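Local structure of Exo-poly-alpha-D-galacturonosidase (Thermotoga maritima, 3JUR) at residues Val313-Val318 against Phe343-Ala348; Val322-Arg327 against Val355-Leu360; Val376-Leu381 against Ile403-Thr408. The protein probably hydrolyses the alpha-1,4 glycosidic bonds of polygalacturonate, the backbone of pectin, working from the chain ends. One frame throughout, in Å; residues are numbered along the deposited sequence.

Contact 1: Val313-Val318 against Phe343-Ala348; sequences VARNNV and FIDNVA
Main-chain hydrogen bonds pair the two parallel strands on both sides of a bend. Ile344 N reaches Ala314 O at 2.9 Å, nearly along the C=O axis, and Ile344 O accepts from Asn316 N. The backbone then swings through positive phi at Asn316 and Asp345, and pairing resumes where Val347 N meets Asn317 O at 3.0 Å.

Side-chain amides bond across the bend. Asn346 and Asn317 lie side by side with their amide planes 16° apart. Asn346 OD1 takes two donors from Asn317: N, in the carbonyl plane at 2.8 Å, and ND2, above that plane at 3.2 Å. Asn346 ND2 donates to Ala314 O at 3.0 Å, so that oxygen is gripped twice. Asn317 OD1 in turn accepts from Asn288 ND2, and this repetition from coil to coil is the asparagine ladder of right-handed parallel beta-helices. Asn346 ND2 also stands over the centre of the Phe343 ring, 3.2 Å above its plane.

Charged groups meet beside the bend, on the Arg315 and Ile344 side. Arg315, bent at chi3 (56°), runs alongside Asp345, and a water in the guanidinium plane accepts from Arg315 NH1 and donates to Asp345 OD2. Arg315 NE has a salt bridge to Glu11, and Asp345 OD1 bonds Asn380.

Apolar contact is slighter: Ala314 CB approaches Phe343 CD1 at 3.9 Å, and Val347 packs on Val349 of a second subunit.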
ATOM      1  N   VAL D 313     -17.045  26.303   3.472  1.00 23.69           N
ATOM      2  CA  VAL D 313     -15.993  25.758   2.634  1.00 23.27           C
ATOM      3  C   VAL D 313     -14.639  26.222   3.166  1.00 23.13           C
ATOM      4  O   VAL D 313     -14.385  27.430   3.287  1.00 22.92           O
ATOM      5  CB  VAL D 313     -16.137  26.188   1.149  1.00 23.33           C
ATOM      6  CG1 VAL D 313     -14.973  25.662   0.317  1.00 23.23           C
ATOM      7  CG2 VAL D 313     -17.476  25.722   0.556  1.00 23.89           C
ATOM      8  N   ALA D 314     -13.784  25.251   3.480  1.00 22.51           N
ATOM      9  CA  ALA D 314     -12.394  25.503   3.847  1.00 22.29           C
ATOM     10  C   ALA D 314     -11.507  24.866   2.784  1.00 22.25           C
ATOM     11  O   ALA D 314     -11.408  23.634   2.701  1.00 22.08           O
ATOM     12  CB  ALA D 314     -12.078  24.939   5.230  1.00 21.83           C
ATOM     13  N   ARG D 315     -10.872  25.707   1.970  1.00 21.91           N
ATOM     14  CA  ARG D 315     -10.107  25.235   0.834  1.00 22.05           C
ATOM     15  C   ARG D 315      -8.673  25.763   0.819  1.00 22.16           C
ATOM     16  O   ARG D 315      -8.433  26.943   1.087  1.00 21.56           O
ATOM     17  CB  ARG D 315     -10.815  25.613  -0.468  1.00 22.25           C
ATOM     18  CG  ARG D 315     -10.183  25.009  -1.706  1.00 22.70           C
ATOM     19  CD  ARG D 315     -10.872  25.465  -2.991  1.00 23.41           C
ATOM     20  NE  ARG D 315     -10.899  26.926  -3.134  1.00 22.91           N
ATOM     21  CZ  ARG D 315      -9.856  27.689  -3.460  1.00 23.62           C
ATOM     22  NH1 ARG D 315      -8.656  27.155  -3.677  1.00 23.93           N
ATOM     23  NH2 ARG D 315     -10.015  28.999  -3.570  1.00 21.70           N
ATOM     24  N   ASN D 316      -7.734  24.873   0.484  1.00 22.02           N
ATOM     25  CA  ASN D 316      -6.325  25.226   0.280  1.00 22.34           C
ATOM     26  C   ASN D 316      -5.698  25.904   1.491  1.00 22.01           C
ATOM     27  O   ASN D 316      -5.014  26.914   1.368  1.00 21.99           O
ATOM     28  CB  ASN D 316      -6.152  26.096  -0.978  1.00 22.69           C
ATOM     29  CG  ASN D 316      -4.717  26.116  -1.483  1.00 24.35           C
ATOM     30  OD1 ASN D 316      -4.051  25.084  -1.536  1.00 25.41           O
ATOM     31  ND2 ASN D 316      -4.234  27.298  -1.848  1.00 25.02           N
ATOM     32  N   ASN D 317      -5.944  25.341   2.666  1.00 21.68           N
ATOM     33  CA  ASN D 317      -5.305  25.818   3.869  1.00 21.53           C
ATOM     34  C   ASN D 317      -4.163  24.890   4.241  1.00 21.37           C
ATOM     35  O   ASN D 317      -4.124  23.725   3.814  1.00 20.58           O
ATOM     36  CB  ASN D 317      -6.314  25.930   5.015  1.00 21.58           C
ATOM     37  CG  ASN D 317      -7.466  26.851   4.683  1.00 22.81           C
ATOM     38  OD1 ASN D 317      -7.308  28.072   4.637  1.00 22.99           O
ATOM     39  ND2 ASN D 317      -8.638  26.269   4.438  1.00 24.22           N
ATOM     40  N   VAL D 318      -3.228  25.420   5.027  1.00 21.26           N
ATOM     41  CA  VAL D 318      -2.096  24.642   5.512  1.00 21.33           C
ATOM     42  C   VAL D 318      -2.055  24.686   7.040  1.00 21.64           C
ATOM     43  O   VAL D 318      -1.990  25.765   7.628  1.00 21.47           O
ATOM     44  CB  VAL D 318      -0.769  25.142   4.914  1.00 21.29           C
ATOM     45  CG1 VAL D 318       0.424  24.417   5.563  1.00 20.25           C
ATOM     46  CG2 VAL D 318      -0.760  24.929   3.385  1.00 20.62           C
ATOM     47  N   PHE D 343     -14.239  20.460   3.372  1.00 22.03           N
ATOM     48  CA  PHE D 343     -12.844  20.577   3.784  1.00 21.89           C
ATOM     49  C   PHE D 343     -12.007  20.045   2.620  1.00 21.82           C
ATOM     50  O   PHE D 343     -11.747  18.843   2.534  1.00 21.93           O
ATOM     51  CB  PHE D 343     -12.623  19.756   5.067  1.00 21.62           C
ATOM     52  CG  PHE D 343     -11.362  20.088   5.811  1.00 21.97           C
ATOM     53  CD1 PHE D 343     -11.231  21.300   6.491  1.00 23.27           C
ATOM     54  CD2 PHE D 343     -10.309  19.177   5.856  1.00 20.97           C
ATOM     55  CE1 PHE D 343     -10.052  21.606   7.192  1.00 22.50           C
ATOM     56  CE2 PHE D 343      -9.140  19.467   6.545  1.00 21.81           C
ATOM     57  CZ  PHE D 343      -9.013  20.679   7.224  1.00 22.54           C
ATOM     58  N   ILE D 344     -11.606  20.951   1.724  1.00 21.55           N
ATOM     59  CA  ILE D 344     -11.084  20.586   0.401  1.00 21.63           C
ATOM     60  C   ILE D 344      -9.678  21.115   0.158  1.00 21.30           C
ATOM     61  O   ILE D 344      -9.399  22.281   0.433  1.00 20.73           O
ATOM     62  CB  ILE D 344     -11.985  21.183  -0.738  1.00 21.94           C
ATOM     63  CG1 ILE D 344     -13.480  20.958  -0.457  1.00 23.34           C
ATOM     64  CG2 ILE D 344     -11.578  20.652  -2.129  1.00 21.92           C
ATOM     65  CD1 ILE D 344     -13.912  19.505  -0.425  1.00 23.73           C
ATOM     66  N   ASP D 345      -8.816  20.270  -0.408  1.00 21.35           N
ATOM     67  CA  ASP D 345      -7.459  20.664  -0.840  1.00 21.90           C
ATOM     68  C   ASP D 345      -6.555  21.138   0.296  1.00 21.47           C
ATOM     69  O   ASP D 345      -5.671  21.963   0.088  1.00 21.76           O
ATOM     70  CB  ASP D 345      -7.517  21.742  -1.940  1.00 21.85           C
ATOM     71  CG  ASP D 345      -8.252  21.272  -3.174  1.00 24.11           C
ATOM     72  OD1 ASP D 345      -8.230  20.051  -3.456  1.00 24.75           O
ATOM     73  OD2 ASP D 345      -8.853  22.125  -3.868  1.00 26.59           O
ATOM     74  N   ASN D 346      -6.766  20.599   1.487  1.00 21.31           N
ATOM     75  CA  ASN D 346      -6.007  21.042   2.649  1.00 21.26           C
ATOM     76  C   ASN D 346      -4.797  20.174   2.921  1.00 21.21           C
ATOM     77  O   ASN D 346      -4.749  19.018   2.499  1.00 21.67           O
ATOM     78  CB  ASN D 346      -6.915  21.137   3.874  1.00 21.25           C
ATOM     79  CG  ASN D 346      -7.992  22.197   3.710  1.00 22.40           C
ATOM     80  OD1 ASN D 346      -7.692  23.367   3.501  1.00 22.98           O
ATOM     81  ND2 ASN D 346      -9.250  21.789   3.807  1.00 22.99           N
ATOM     82  N   VAL D 347      -3.809  20.755   3.594  1.00 21.07           N
ATOM     83  CA  VAL D 347      -2.608  20.042   4.005  1.00 20.90           C
ATOM     84  C   VAL D 347      -2.475  20.174   5.518  1.00 20.90           C
ATOM     85  O   VAL D 347      -2.592  21.271   6.066  1.00 21.38           O
ATOM     86  CB  VAL D 347      -1.327  20.596   3.314  1.00 20.76           C
ATOM     87  CG1 VAL D 347      -0.096  19.853   3.794  1.00 20.98           C
ATOM     88  CG2 VAL D 347      -1.436  20.499   1.791  1.00 20.70           C
ATOM     89  N   ALA D 348      -2.249  19.054   6.191  1.00 20.85           N
ATOM     90  CA  ALA D 348      -2.020  19.056   7.632  1.00 21.33           C
ATOM     91  C   ALA D 348      -0.771  18.252   7.936  1.00 21.54           C
ATOM     92  O   ALA D 348      -0.691  17.076   7.611  1.00 22.06           O
ATOM     93  CB  ALA D 348      -3.228  18.498   8.375  1.00 20.80           C
TER
HETATM   94  O   HOH W   1      -7.605  24.579  -4.131  1.00 18.47           O
HETATM   95  O   HOH W   2      -3.224  23.559   1.052  1.00 26.16           O

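Contact 2: Val322-Arg327 against Val355-Leu360; sequences VERALR and VIRINL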
ATOM      1  N   VAL D 322      -0.717  21.266  14.605  1.00 21.56           N
ATOM      2  CA  VAL D 322      -2.005  21.450  15.285  1.00 21.79           C
ATOM      3  C   VAL D 322      -2.508  20.164  15.929  1.00 21.92           C
ATOM      4  O   VAL D 322      -2.102  19.064  15.542  1.00 22.15           O
ATOM      5  CB  VAL D 322      -3.089  22.021  14.328  1.00 21.72           C
ATOM      6  CG1 VAL D 322      -2.614  23.340  13.712  1.00 21.15           C
ATOM      7  CG2 VAL D 322      -3.470  21.002  13.225  1.00 21.72           C
ATOM      8  N   GLU D 323      -3.391  20.295  16.916  1.00 21.79           N
ATOM      9  CA  GLU D 323      -3.944  19.108  17.559  1.00 21.66           C
ATOM     10  C   GLU D 323      -4.864  18.354  16.613  1.00 21.68           C
ATOM     11  O   GLU D 323      -4.861  17.117  16.594  1.00 21.39           O
ATOM     12  CB  GLU D 323      -4.693  19.466  18.844  1.00 21.76           C
ATOM     13  CG  GLU D 323      -3.784  19.879  19.997  1.00 21.85           C
ATOM     14  CD  GLU D 323      -4.550  20.126  21.293  1.00 24.63           C
ATOM     15  OE1 GLU D 323      -5.786  19.946  21.310  1.00 25.40           O
ATOM     16  OE2 GLU D 323      -3.910  20.495  22.304  1.00 25.53           O
ATOM     17  N   ARG D 324      -5.655  19.116  15.852  1.00 21.39           N
ATOM     18  CA  ARG D 324      -6.662  18.582  14.942  1.00 21.57           C
ATOM     19  C   ARG D 324      -6.767  19.469  13.714  1.00 21.52           C
ATOM     20  O   ARG D 324      -6.662  20.701  13.809  1.00 22.03           O
ATOM     21  CB  ARG D 324      -8.041  18.513  15.621  1.00 21.67           C
ATOM     22  CG  ARG D 324      -8.060  17.668  16.879  1.00 22.30           C
ATOM     23  CD  ARG D 324      -9.335  17.786  17.702  1.00 22.35           C
ATOM     24  NE  ARG D 324      -9.046  17.229  19.025  1.00 22.23           N
ATOM     25  CZ  ARG D 324      -8.499  17.910  20.027  1.00 21.70           C
ATOM     26  NH1 ARG D 324      -8.225  19.212  19.890  1.00 20.81           N
ATOM     27  NH2 ARG D 324      -8.238  17.292  21.169  1.00 18.82           N
ATOM     28  N   ALA D 325      -7.000  18.852  12.564  1.00 21.28           N
ATOM     29  CA  ALA D 325      -7.165  19.616  11.333  1.00 21.94           C
ATOM     30  C   ALA D 325      -8.609  20.086  11.190  1.00 22.08           C
ATOM     31  O   ALA D 325      -8.868  21.280  11.006  1.00 21.86           O
ATOM     32  CB  ALA D 325      -6.723  18.801  10.120  1.00 21.73           C
ATOM     33  N   LEU D 326      -9.540  19.134  11.284  1.00 22.07           N
ATOM     34  CA  LEU D 326     -10.970  19.397  11.176  1.00 22.32           C
ATOM     35  C   LEU D 326     -11.647  18.823  12.418  1.00 22.58           C
ATOM     36  O   LEU D 326     -11.461  17.649  12.753  1.00 22.78           O
ATOM     37  CB  LEU D 326     -11.562  18.757   9.909  1.00 21.85           C
ATOM     38  CG  LEU D 326     -13.090  18.824   9.701  1.00 22.12           C
ATOM     39  CD1 LEU D 326     -13.607  20.275   9.539  1.00 21.11           C
ATOM     40  CD2 LEU D 326     -13.539  17.982   8.517  1.00 19.45           C
ATOM     41  N   ARG D 327     -12.442  19.655  13.079  1.00 22.82           N
ATOM     42  CA  ARG D 327     -13.072  19.296  14.340  1.00 23.05           C
ATOM     43  C   ARG D 327     -14.526  19.772  14.374  1.00 22.66           C
ATOM     44  O   ARG D 327     -14.785  20.960  14.232  1.00 22.25           O
ATOM     45  CB  ARG D 327     -12.272  19.937  15.474  1.00 23.46           C
ATOM     46  CG  ARG D 327     -12.641  19.487  16.876  1.00 25.77           C
ATOM     47  CD  ARG D 327     -11.871  20.317  17.893  1.00 27.26           C
ATOM     48  NE  ARG D 327     -11.881  19.685  19.210  1.00 29.47           N
ATOM     49  CZ  ARG D 327     -11.497  20.291  20.328  1.00 29.80           C
ATOM     50  NH1 ARG D 327     -11.068  21.549  20.296  1.00 29.33           N
ATOM     51  NH2 ARG D 327     -11.546  19.636  21.479  1.00 31.20           N
ATOM     52  N   VAL D 355      -6.693  13.876  13.146  1.00 20.83           N
ATOM     53  CA  VAL D 355      -6.706  14.637  11.910  1.00 20.50           C
ATOM     54  C   VAL D 355      -8.129  15.119  11.628  1.00 21.11           C
ATOM     55  O   VAL D 355      -8.352  16.296  11.344  1.00 21.32           O
ATOM     56  CB  VAL D 355      -6.155  13.825  10.707  1.00 20.90           C
ATOM     57  CG1 VAL D 355      -6.224  14.662   9.426  1.00 19.44           C
ATOM     58  CG2 VAL D 355      -4.725  13.351  10.966  1.00 18.28           C
ATOM     59  N   ILE D 356      -9.082  14.193  11.721  1.00 21.57           N
ATOM     60  CA  ILE D 356     -10.505  14.477  11.544  1.00 21.91           C
ATOM     61  C   ILE D 356     -11.257  13.991  12.792  1.00 22.26           C
ATOM     62  O   ILE D 356     -11.188  12.817  13.151  1.00 22.16           O
ATOM     63  CB  ILE D 356     -11.067  13.797  10.269  1.00 21.99           C
ATOM     64  CG1 ILE D 356     -10.390  14.367   9.008  1.00 22.41           C
ATOM     65  CG2 ILE D 356     -12.582  13.963  10.182  1.00 22.15           C
ATOM     66  CD1 ILE D 356     -10.482  13.438   7.794  1.00 23.54           C
ATOM     67  N   ARG D 357     -11.961  14.913  13.445  1.00 22.48           N
ATOM     68  CA  ARG D 357     -12.676  14.622  14.669  1.00 23.04           C
ATOM     69  C   ARG D 357     -14.125  15.080  14.579  1.00 22.80           C
ATOM     70  O   ARG D 357     -14.395  16.251  14.318  1.00 23.00           O
ATOM     71  CB  ARG D 357     -12.000  15.308  15.868  1.00 22.84           C
ATOM     72  CG  ARG D 357     -12.709  15.070  17.204  1.00 24.66           C
ATOM     73  CD  ARG D 357     -12.327  13.722  17.761  1.00 26.67           C
ATOM     74  NE  ARG D 357     -13.044  13.348  18.981  1.00 28.41           N
ATOM     75  CZ  ARG D 357     -12.710  13.713  20.216  1.00 29.96           C
ATOM     76  NH1 ARG D 357     -13.437  13.288  21.240  1.00 31.16           N
ATOM     77  NH2 ARG D 357     -11.670  14.504  20.441  1.00 31.34           N
ATOM     78  N   ILE D 358     -15.051  14.155  14.801  1.00 22.57           N
ATOM     79  CA  ILE D 358     -16.461  14.515  14.950  1.00 22.84           C
ATOM     80  C   ILE D 358     -16.959  13.906  16.248  1.00 23.04           C
ATOM     81  O   ILE D 358     -16.905  12.683  16.435  1.00 23.15           O
ATOM     82  CB  ILE D 358     -17.334  14.070  13.752  1.00 22.89           C
ATOM     83  CG1 ILE D 358     -16.753  14.613  12.441  1.00 22.61           C
ATOM     84  CG2 ILE D 358     -18.795  14.542  13.942  1.00 22.54           C
ATOM     85  CD1 ILE D 358     -17.507  14.175  11.194  1.00 22.62           C
ATOM     86  N   ASN D 359     -17.405  14.771  17.154  1.00 22.96           N
ATOM     87  CA  ASN D 359     -17.760  14.363  18.514  1.00 22.95           C
ATOM     88  C   ASN D 359     -19.130  14.899  18.930  1.00 22.84           C
ATOM     89  O   ASN D 359     -19.342  16.128  18.968  1.00 22.04           O
ATOM     90  CB  ASN D 359     -16.678  14.837  19.494  1.00 23.10           C
ATOM     91  CG  ASN D 359     -16.910  14.346  20.914  1.00 24.52           C
ATOM     92  OD1 ASN D 359     -17.718  13.440  21.156  1.00 25.61           O
ATOM     93  ND2 ASN D 359     -16.201  14.945  21.866  1.00 25.30           N
ATOM     94  N   LEU D 360     -20.055  13.986  19.230  1.00 22.38           N
ATOM     95  CA  LEU D 360     -21.388  14.390  19.680  1.00 22.76           C
ATOM     96  C   LEU D 360     -21.560  14.219  21.188  1.00 23.24           C
ATOM     97  O   LEU D 360     -22.683  14.243  21.694  1.00 23.16           O
ATOM     98  CB  LEU D 360     -22.496  13.657  18.911  1.00 22.40           C
ATOM     99  CG  LEU D 360     -22.946  14.228  17.566  1.00 21.99           C
ATOM    100  CD1 LEU D 360     -21.845  14.165  16.504  1.00 19.70           C
ATOM    101  CD2 LEU D 360     -24.208  13.506  17.092  1.00 20.85           C
TER
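Two different first torsions send Arg324 and Arg357 the same way. Arg324 has CG anti to its carbonyl carbon (chi1 -58°) and then runs extended to NE, whereas Arg357 has CG anti to the backbone N and bends at chi2 (81°). The contact joins consecutive coils of the right-handed parallel beta-helix at a corner, where the chain turns at Ala325 and Leu326 in one coil and at Val355 and Ile356 in the next.

The two guanidinium groups lie side by side with their planes 46° apart, Arg324 NE standing 4.0 Å from Arg357 NH2 near the plane of the Arg357 group. Glu354 probably offsets the repulsion, since its OE1 forms a salt bridge with Arg324 NE and a long, weak ion pair with Arg357 NH2. A third arginine joins them: Arg324 NH1 sits 3.5 Å above the centre of the Arg327 guanidinium. Arg324 NH1 is itself held by the anti lone pair of Glu323 OE1 at 2.9 Å and by His296 O, while Arg327 NH1 has a salt bridge to Asp261. Arg327, Asp261 and His296 lie in positions consistent with the conserved active-site motifs of glycosyl hydrolase family 28. The carboxylates of Glu323, Glu354 and Asp261 are likely to lower the cost of bringing three guanidinium groups together.

Past the arginine side chains, the backbones pair. Val355 O receives a straight bond from Leu326 N at 3.1 Å and a weak one from Ala325 N. Arg357 N then bonds Leu326 O at 2.9 Å, almost along the C=O axis, which sets Leu326 beside Ile356. Leu326 CD2 and Ile356 CG2 approach to 4.5 Å in the buried interior, where Leu326 also packs on Val376 and Val378. At the corner itself, Ala325 CB presses against Val355 O at 3.2 Å.

Contact 3: Val376-Leu381 against Ile403-Thr408; sequences VFVKNL and ILISDT
Ile403 opens the contact inside the coil: with CG1 anti to its carbonyl carbon (chi1 -48°), it turns CD1 back onto Val376 CB at 3.6 Å. Leu404 follows on the outer face. Its N donates to Val376 O at 3.0 Å and its O accepts from Val378 N at 2.8 Å, both nearly along the C=O axes, as suits strands only 5° from parallel. Leu404 CB meets Phe377 CD1 obliquely at 3.9 Å, and the Phe377 ring stacks on Phe342 in the preceding coil. Ile405 returns to the interior, lying alongside Val378 with CG1 against its CB. These paired aliphatic rungs belong to the stacked core of a right-handed parallel beta-helix.

At Ser406, N bonds Val378 O, and OG takes the crowded position between N and the carbonyl carbon (chi1 55°). A water links that OG to Val378 O. Asp407 turns the corner with positive phi and lies beside the twice-bent Lys379, whose NZ forms a long salt bridge of 3.8 Å to Asp407 OD2. Lys379 NZ also pairs with Glu5, and Asp407 OD1 bonds Asn428.

Thr408 completes the turn. Its OG1 donates to Ser406 O at 2.8 Å, from above the carbonyl plane, and accepts from Leu381 N at 3.1 Å, while CG2 rests against Leu381 CB. An alanine here would remove both the hydroxyl and CG2, and would probably leave Leu381 N without this acceptor, loosen the packing on Leu381 CB and leave the bend less firmly fixed. Because the hydroxyl proton is spent on Ser406 O, which Asn380 N also bonds, OG1 can act as acceptor for Leu381 N, and its rotation is thereby set.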
ATOM      1  N   VAL D 376     -20.665  15.990   5.667  1.00 22.52           N
ATOM      2  CA  VAL D 376     -19.337  16.558   5.827  1.00 22.58           C
ATOM      3  C   VAL D 376     -18.450  15.895   4.779  1.00 23.07           C
ATOM      4  O   VAL D 376     -18.430  14.659   4.650  1.00 22.39           O
ATOM      5  CB  VAL D 376     -18.770  16.337   7.262  1.00 23.05           C
ATOM      6  CG1 VAL D 376     -17.395  17.011   7.424  1.00 22.17           C
ATOM      7  CG2 VAL D 376     -19.745  16.865   8.321  1.00 22.85           C
ATOM      8  N   PHE D 377     -17.742  16.725   4.015  1.00 23.21           N
ATOM      9  CA  PHE D 377     -16.981  16.263   2.863  1.00 23.27           C
ATOM     10  C   PHE D 377     -15.522  16.689   2.957  1.00 23.26           C
ATOM     11  O   PHE D 377     -15.202  17.883   3.054  1.00 22.96           O
ATOM     12  CB  PHE D 377     -17.633  16.758   1.558  1.00 23.84           C
ATOM     13  CG  PHE D 377     -19.108  16.466   1.479  1.00 24.76           C
ATOM     14  CD1 PHE D 377     -19.563  15.205   1.101  1.00 26.33           C
ATOM     15  CD2 PHE D 377     -20.043  17.441   1.816  1.00 24.86           C
ATOM     16  CE1 PHE D 377     -20.936  14.922   1.052  1.00 26.61           C
ATOM     17  CE2 PHE D 377     -21.416  17.171   1.768  1.00 25.39           C
ATOM     18  CZ  PHE D 377     -21.860  15.906   1.385  1.00 25.90           C
ATOM     19  N   VAL D 378     -14.646  15.686   2.971  1.00 23.24           N
ATOM     20  CA  VAL D 378     -13.217  15.897   2.979  1.00 22.58           C
ATOM     21  C   VAL D 378     -12.727  15.386   1.631  1.00 22.64           C
ATOM     22  O   VAL D 378     -12.955  14.228   1.259  1.00 22.47           O
ATOM     23  CB  VAL D 378     -12.511  15.148   4.142  1.00 22.83           C
ATOM     24  CG1 VAL D 378     -10.991  15.318   4.051  1.00 22.17           C
ATOM     25  CG2 VAL D 378     -13.001  15.642   5.500  1.00 22.86           C
ATOM     26  N   LYS D 379     -12.075  16.254   0.875  1.00 22.49           N
ATOM     27  CA  LYS D 379     -11.576  15.843  -0.425  1.00 22.39           C
ATOM     28  C   LYS D 379     -10.194  16.420  -0.640  1.00 21.98           C
ATOM     29  O   LYS D 379      -9.949  17.603  -0.352  1.00 22.30           O
ATOM     30  CB  LYS D 379     -12.550  16.271  -1.530  1.00 22.80           C
ATOM     31  CG  LYS D 379     -11.943  16.358  -2.917  1.00 24.29           C
ATOM     32  CD  LYS D 379     -12.442  15.292  -3.834  1.00 29.24           C
ATOM     33  CE  LYS D 379     -13.738  15.700  -4.482  1.00 30.17           C
ATOM     34  NZ  LYS D 379     -14.049  14.831  -5.650  1.00 32.24           N
ATOM     35  N   ASN D 380      -9.295  15.585  -1.151  1.00 21.43           N
ATOM     36  CA  ASN D 380      -7.909  15.993  -1.427  1.00 21.90           C
ATOM     37  C   ASN D 380      -7.183  16.527  -0.192  1.00 21.58           C
ATOM     38  O   ASN D 380      -6.511  17.560  -0.246  1.00 21.65           O
ATOM     39  CB  ASN D 380      -7.837  16.994  -2.596  1.00 21.71           C
ATOM     40  CG  ASN D 380      -6.442  17.099  -3.195  1.00 23.64           C
ATOM     41  OD1 ASN D 380      -5.702  16.115  -3.244  1.00 26.24           O
ATOM     42  ND2 ASN D 380      -6.077  18.298  -3.655  1.00 23.24           N
ATOM     43  N   LEU D 381      -7.340  15.817   0.924  1.00 21.61           N
ATOM     44  CA  LEU D 381      -6.569  16.101   2.130  1.00 21.25           C
ATOM     45  C   LEU D 381      -5.273  15.309   2.091  1.00 21.18           C
ATOM     46  O   LEU D 381      -5.256  14.121   1.748  1.00 21.43           O
ATOM     47  CB  LEU D 381      -7.373  15.772   3.399  1.00 21.37           C
ATOM     48  CG  LEU D 381      -6.664  15.715   4.770  1.00 20.84           C
ATOM     49  CD1 LEU D 381      -6.136  17.096   5.190  1.00 19.86           C
ATOM     50  CD2 LEU D 381      -7.596  15.145   5.830  1.00 20.04           C
ATOM     51  N   ILE D 403     -20.821  11.139   5.960  1.00 24.22           N
ATOM     52  CA  ILE D 403     -19.459  11.637   6.001  1.00 23.50           C
ATOM     53  C   ILE D 403     -18.701  10.970   4.865  1.00 23.63           C
ATOM     54  O   ILE D 403     -18.673   9.735   4.772  1.00 23.56           O
ATOM     55  CB  ILE D 403     -18.743  11.354   7.360  1.00 23.53           C
ATOM     56  CG1 ILE D 403     -19.620  11.745   8.559  1.00 23.57           C
ATOM     57  CG2 ILE D 403     -17.379  12.055   7.405  1.00 22.34           C
ATOM     58  CD1 ILE D 403     -20.044  13.234   8.627  1.00 23.47           C
ATOM     59  N   LEU D 404     -18.101  11.786   4.002  1.00 23.03           N
ATOM     60  CA  LEU D 404     -17.360  11.285   2.846  1.00 23.00           C
ATOM     61  C   LEU D 404     -15.943  11.849   2.812  1.00 22.88           C
ATOM     62  O   LEU D 404     -15.743  13.073   2.878  1.00 23.13           O
ATOM     63  CB  LEU D 404     -18.109  11.589   1.537  1.00 22.90           C
ATOM     64  CG  LEU D 404     -17.512  11.070   0.219  1.00 23.53           C
ATOM     65  CD1 LEU D 404     -17.485   9.548   0.177  1.00 22.64           C
ATOM     66  CD2 LEU D 404     -18.265  11.627  -1.001  1.00 22.02           C
ATOM     67  N   ILE D 405     -14.970  10.941   2.744  1.00 22.62           N
ATOM     68  CA  ILE D 405     -13.560  11.281   2.605  1.00 22.00           C
ATOM     69  C   ILE D 405     -13.052  10.672   1.295  1.00 21.93           C
ATOM     70  O   ILE D 405     -13.170   9.465   1.074  1.00 21.45           O
ATOM     71  CB  ILE D 405     -12.730  10.769   3.809  1.00 22.16           C
ATOM     72  CG1 ILE D 405     -13.310  11.322   5.116  1.00 22.95           C
ATOM     73  CG2 ILE D 405     -11.261  11.158   3.658  1.00 22.22           C
ATOM     74  CD1 ILE D 405     -12.763  10.686   6.371  1.00 22.96           C
ATOM     75  N   SER D 406     -12.505  11.510   0.414  1.00 20.98           N
ATOM     76  CA  SER D 406     -12.081  11.028  -0.892  1.00 20.94           C
ATOM     77  C   SER D 406     -10.791  11.670  -1.381  1.00 20.55           C
ATOM     78  O   SER D 406     -10.435  12.780  -0.958  1.00 19.95           O
ATOM     79  CB  SER D 406     -13.200  11.204  -1.913  1.00 20.77           C
ATOM     80  OG  SER D 406     -13.612  12.553  -1.939  1.00 23.22           O
ATOM     81  N   ASP D 407     -10.094  10.955  -2.267  1.00 20.43           N
ATOM     82  CA  ASP D 407      -8.829  11.423  -2.847  1.00 21.32           C
ATOM     83  C   ASP D 407      -7.873  11.931  -1.762  1.00 21.09           C
ATOM     84  O   ASP D 407      -7.287  13.006  -1.890  1.00 21.05           O
ATOM     85  CB  ASP D 407      -9.087  12.524  -3.883  1.00 21.74           C
ATOM     86  CG  ASP D 407     -10.051  12.093  -4.978  1.00 24.06           C
ATOM     87  OD1 ASP D 407     -10.180  10.874  -5.241  1.00 26.00           O
ATOM     88  OD2 ASP D 407     -10.671  12.986  -5.596  1.00 28.45           O
ATOM     89  N   THR D 408      -7.741  11.156  -0.690  1.00 20.55           N
ATOM     90  CA  THR D 408      -7.094  11.623   0.535  1.00 20.91           C
ATOM     91  C   THR D 408      -6.017  10.640   1.006  1.00 20.81           C
ATOM     92  O   THR D 408      -6.189   9.421   0.907  1.00 20.58           O
ATOM     93  CB  THR D 408      -8.167  11.897   1.633  1.00 20.84           C
ATOM     94  OG1 THR D 408      -8.877  13.097   1.297  1.00 20.66           O
ATOM     95  CG2 THR D 408      -7.557  12.042   3.035  1.00 21.08           C
TER
HETATM   96  O   HOH W   3     -15.159  14.020  -0.399  1.00 32.01           O
HETATM   97  O   HOH W   4      -4.702  13.746  -1.520  1.00 24.97           O

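In the fold
The three contacts join coils toward the C-terminal part of one right-handed parallel beta-helix. Contacts 1 and 3 lie about 10 Å apart between centres, and strands 337-349 and 372-379 are adjacent, so the two form one run of neighbouring parallel strands. Contact 2 lies at the corner leading into the sheet that holds strand 357-359. Centre to centre, it is about 13 Å from contact 1 and about 14 Å from contact 3. Along the chain, contacts 1 and 2 alternate, as successive coils demand, and contact 3 follows both. The faces meet inside: Phe343 touches Ala325 and Leu326, Val355 packs on Leu381, and Ile358 meets Ile403. One hydrophobic core thus serves several coils of the long, stacked solenoid.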